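Periplasmic cell division protein (SufI) (Aquifex aeolicus, PDB 6SYY) is a multicopper oxidase (McoA) that binds four copper ions and probably couples the oxidation of its substrates to the reduction of dioxygen. Local coordinates at residues Tyr85-Asp88 and Asn92-Ile95; Leu216-Asn219 and Gly225-Gly228. One frame throughout, in Å; residues are numbered along the deposited sequence.

Contact 1: residues Tyr85-Asp88 and Asn92-Ile95; sequences YEID and NPVI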
# COMPACT_ATOMS: atom_id res chain seq x y z
N TYR A 85 -4.61 -14.93 -4.72
CA TYR A 85 -5.94 -14.53 -5.15
C TYR A 85 -6.10 -14.93 -6.61
O TYR A 85 -5.31 -14.51 -7.46
CB TYR A 85 -6.15 -13.02 -4.98
CG TYR A 85 -6.36 -12.56 -3.55
CD1 TYR A 85 -7.33 -13.15 -2.74
CD2 TYR A 85 -5.60 -11.52 -3.02
CE1 TYR A 85 -7.53 -12.71 -1.44
CE2 TYR A 85 -5.80 -11.08 -1.72
CZ TYR A 85 -6.76 -11.68 -0.93
OH TYR A 85 -6.95 -11.24 0.36
N GLU A 86 -7.09 -15.77 -6.90
CA GLU A 86 -7.37 -16.20 -8.26
C GLU A 86 -8.54 -15.39 -8.81
O GLU A 86 -9.64 -15.41 -8.23
CB GLU A 86 -7.66 -17.70 -8.36
CG GLU A 86 -7.96 -18.13 -9.79
CD GLU A 86 -7.77 -19.62 -10.03
OE1 GLU A 86 -7.56 -20.36 -9.05
OE2 GLU A 86 -7.85 -20.05 -11.20
N ILE A 87 -8.30 -14.69 -9.91
CA ILE A 87 -9.31 -13.90 -10.60
C ILE A 87 -9.18 -14.22 -12.08
O ILE A 87 -8.17 -13.87 -12.70
CB ILE A 87 -9.13 -12.39 -10.36
CG1 ILE A 87 -9.13 -12.08 -8.86
CG2 ILE A 87 -10.22 -11.62 -11.07
CD1 ILE A 87 -8.67 -10.68 -8.54
N ASP A 88 -10.19 -14.89 -12.63
CA ASP A 88 -10.23 -15.18 -14.07
C ASP A 88 -8.98 -15.94 -14.52
O ASP A 88 -8.34 -15.60 -15.51
CB ASP A 88 -10.41 -13.88 -14.87
CG ASP A 88 -10.89 -14.12 -16.29
OD1 ASP A 88 -12.00 -14.67 -16.45
OD2 ASP A 88 -10.17 -13.74 -17.23
N ASN A 92 -3.04 -13.19 -8.42
CA ASN A 92 -2.78 -11.83 -7.94
C ASN A 92 -2.60 -10.83 -9.08
O ASN A 92 -1.60 -10.11 -9.11
CB ASN A 92 -1.53 -11.81 -7.06
CG ASN A 92 -1.68 -12.66 -5.83
OD1 ASN A 92 -2.78 -12.86 -5.33
ND2 ASN A 92 -0.56 -13.17 -5.33
N PRO A 93 -3.55 -10.74 -10.01
CA PRO A 93 -3.38 -9.81 -11.12
C PRO A 93 -3.49 -8.36 -10.66
O PRO A 93 -4.00 -8.07 -9.57
CB PRO A 93 -4.52 -10.17 -12.07
CG PRO A 93 -5.59 -10.67 -11.15
CD PRO A 93 -4.88 -11.38 -10.04
N VAL A 94 -3.01 -7.46 -11.50
CA VAL A 94 -3.28 -6.04 -11.30
C VAL A 94 -4.72 -5.79 -11.73
O VAL A 94 -5.08 -6.01 -12.89
CB VAL A 94 -2.30 -5.16 -12.07
CG1 VAL A 94 -2.74 -3.71 -12.02
CG2 VAL A 94 -0.90 -5.31 -11.49
N ILE A 95 -5.55 -5.38 -10.79
CA ILE A 95 -6.95 -5.11 -11.08
C ILE A 95 -7.07 -3.68 -11.58
O ILE A 95 -6.58 -2.74 -10.95
CB ILE A 95 -7.82 -5.32 -9.83
CG1 ILE A 95 -7.81 -6.79 -9.40
CG2 ILE A 95 -9.24 -4.83 -10.09
CD1 ILE A 95 -8.59 -7.07 -8.13
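Tyr85 and Asn92 bring the two ends of a short turn together, their CA atoms 5.0 Å apart, and from there the backbones diverge until Ile87 and Pro93 are 7.2 Å apart at CA. Two hydrogen bonds close the near end. Asn92 N donates to Tyr85 O at 2.8 Å. In return Tyr85 N donates to the side-chain OD1 of Asn92, also at 2.8 Å and nearly straight (163°), although the donor lies 33° off the plane of the amide carbonyl. The side-chain oxygen thus does what a main-chain carbonyl does in a hydrogen-bonded antiparallel pair. Asn92 can serve both bonds because its CG sits beside its own backbone N (chi1 -62°), which turns OD1 and the N-H to the same partner residue. The other end of the amide, ND2, bonds to Gly173 O, so bonds at both OD1 and ND2 limit the turning of the amide group about its CB-CG bond. With Asn92 replaced by an alanine, Tyr85 N would probably be left without this acceptor and Gly173 O without this donor, one cross-bond then remaining of the two. Beyond the polar pair the contact is apolar. Pro93 CG lies 4.0 Å from Ile87 CB, and the terminal CD1 of Ile87 reaches Ile95 CD1 at 3.6 Å, the two isoleucines crossing at about a right angle. Tyr158 touches both isoleucines, and Val63 and Ile65 of strand 63-72 touch Ile87. Strand 80-86 pairs with strand 63-72 in one sheet, whereas strand 94-98 runs between strands 54-56 and 176-181 in another. The turn therefore passes from sheet to sheet around a hydrophobic interior, as expected of the cupredoxin beta-sandwich that multicopper oxidases repeat.

Contact 2: residues Leu216-Asn219 and Gly225-Gly228; sequences LVYN and GFWG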
# COMPACT_ATOMS: atom_id res chain seq x y z
N LEU A 216 8.65 -20.82 2.41
CA LEU A 216 8.72 -19.55 3.13
C LEU A 216 8.86 -19.79 4.62
O LEU A 216 8.32 -20.76 5.17
CB LEU A 216 7.47 -18.71 2.85
CG LEU A 216 7.36 -18.18 1.42
CD1 LEU A 216 5.97 -17.64 1.15
CD2 LEU A 216 8.41 -17.11 1.17
N VAL A 217 9.61 -18.91 5.27
CA VAL A 217 9.81 -18.94 6.71
C VAL A 217 9.19 -17.68 7.29
O VAL A 217 9.59 -16.56 6.93
CB VAL A 217 11.30 -19.04 7.06
CG1 VAL A 217 11.48 -19.19 8.56
CG2 VAL A 217 11.95 -20.20 6.31
N TYR A 218 8.21 -17.85 8.18
CA TYR A 218 7.52 -16.74 8.82
C TYR A 218 7.72 -16.87 10.32
O TYR A 218 6.97 -17.57 11.00
CB TYR A 218 6.04 -16.71 8.46
CG TYR A 218 5.30 -15.51 9.02
CD1 TYR A 218 5.61 -14.22 8.61
CD2 TYR A 218 4.30 -15.67 9.97
CE1 TYR A 218 4.94 -13.12 9.12
CE2 TYR A 218 3.62 -14.57 10.49
CZ TYR A 218 3.95 -13.30 10.06
OH TYR A 218 3.29 -12.21 10.57
N ASN A 219 8.74 -16.18 10.85
CA ASN A 219 9.02 -16.16 12.28
C ASN A 219 9.19 -14.71 12.73
O ASN A 219 10.31 -14.24 12.95
CB ASN A 219 10.25 -17.01 12.63
CG ASN A 219 11.48 -16.60 11.85
OD1 ASN A 219 11.39 -15.94 10.81
ND2 ASN A 219 12.65 -16.99 12.36
N GLY A 225 7.79 -6.93 14.31
CA GLY A 225 7.39 -7.14 12.93
C GLY A 225 8.30 -8.13 12.25
O GLY A 225 9.35 -8.50 12.79
N PHE A 226 7.92 -8.59 11.06
CA PHE A 226 8.74 -9.55 10.33
C PHE A 226 9.67 -8.82 9.37
O PHE A 226 9.27 -7.86 8.70
CB PHE A 226 7.87 -10.53 9.54
CG PHE A 226 8.67 -11.46 8.67
CD1 PHE A 226 9.13 -12.67 9.16
CD2 PHE A 226 8.98 -11.10 7.36
CE1 PHE A 226 9.88 -13.51 8.36
CE2 PHE A 226 9.74 -11.94 6.57
CZ PHE A 226 10.18 -13.14 7.07
N TRP A 227 10.90 -9.31 9.27
CA TRP A 227 11.91 -8.73 8.39
C TRP A 227 12.53 -9.85 7.56
O TRP A 227 13.14 -10.77 8.12
CB TRP A 227 12.97 -7.98 9.19
CG TRP A 227 12.40 -6.83 9.95
CD1 TRP A 227 11.60 -6.89 11.06
CD2 TRP A 227 12.56 -5.44 9.65
NE1 TRP A 227 11.26 -5.63 11.47
CE2 TRP A 227 11.84 -4.72 10.63
CE3 TRP A 227 13.25 -4.73 8.66
CZ2 TRP A 227 11.78 -3.33 10.64
CZ3 TRP A 227 13.19 -3.35 8.68
CH2 TRP A 227 12.46 -2.66 9.66
N GLY A 228 12.38 -9.76 6.24
CA GLY A 228 12.82 -10.82 5.36
C GLY A 228 14.28 -10.69 4.94
O GLY A 228 14.84 -9.60 4.87
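Val217 O is approached by two ring carbons of Phe226, CE1 at 3.4 Å and CZ at 3.5 Å, and also takes a weak hydrogen bond from the hydroxyl of Tyr171. Both segments belong to the long loop between strands 200-208 and 230-233, in what is probably the second cupredoxin-like domain of the multicopper oxidase fold, and neither is regular helix or strand. No hydrogen bond joins them directly; Phe226 alone of segment 225-228 touches the other side, meeting Val217, Tyr218 and Asn219. Tyr218 lies obliquely against it, the ring centroids 5.5 Å apart and the planes at 34°. The touching side of the tyrosine is its CD1-CE1 bond, with CD1 3.9 Å from Phe226 CD1 and CE1 3.9 Å from Phe226 CB. In Tyr218 CG is anti to the backbone N (chi1 -176°), a setting that swings the ring over to the Phe226 side chain. Tyr171 meets both rings, making a cluster of three aromatics. A shared carboxylate supplies the polar link: Glu513 bonds to the Tyr218 hydroxyl through OE2 and to Phe226 N through OE1, tying the two segments to helix 512-516. Asn219 approaches from another direction, its OD1 at the edge of the Phe226 ring, 3.8 Å from CE1. Its backbone N is buried by the contact without a hydrogen-bonding partner in the model and faces Phe226 CD1 at 3.9 Å.

In sequence, contact 1 is complete well before contact 2 begins; their centres are 24 Å apart and their nearest atoms about 10 Å, so they do not touch. Intermediate elements relate them: Leu216, in a segment of contact 2, packs on Met82 of the strand that carries Tyr85, and Tyr171, which meets Tyr218 and Phe226, is close in sequence to Gly173, the partner of Asn92. They approach the copper sites from different parts of the chain. The side chain of Tyr85 lies about 5 Å from that of the copper ligand His159, whereas the side chain of Phe226 is about 10 Å from that of His514, which binds the copper also held by Cys509.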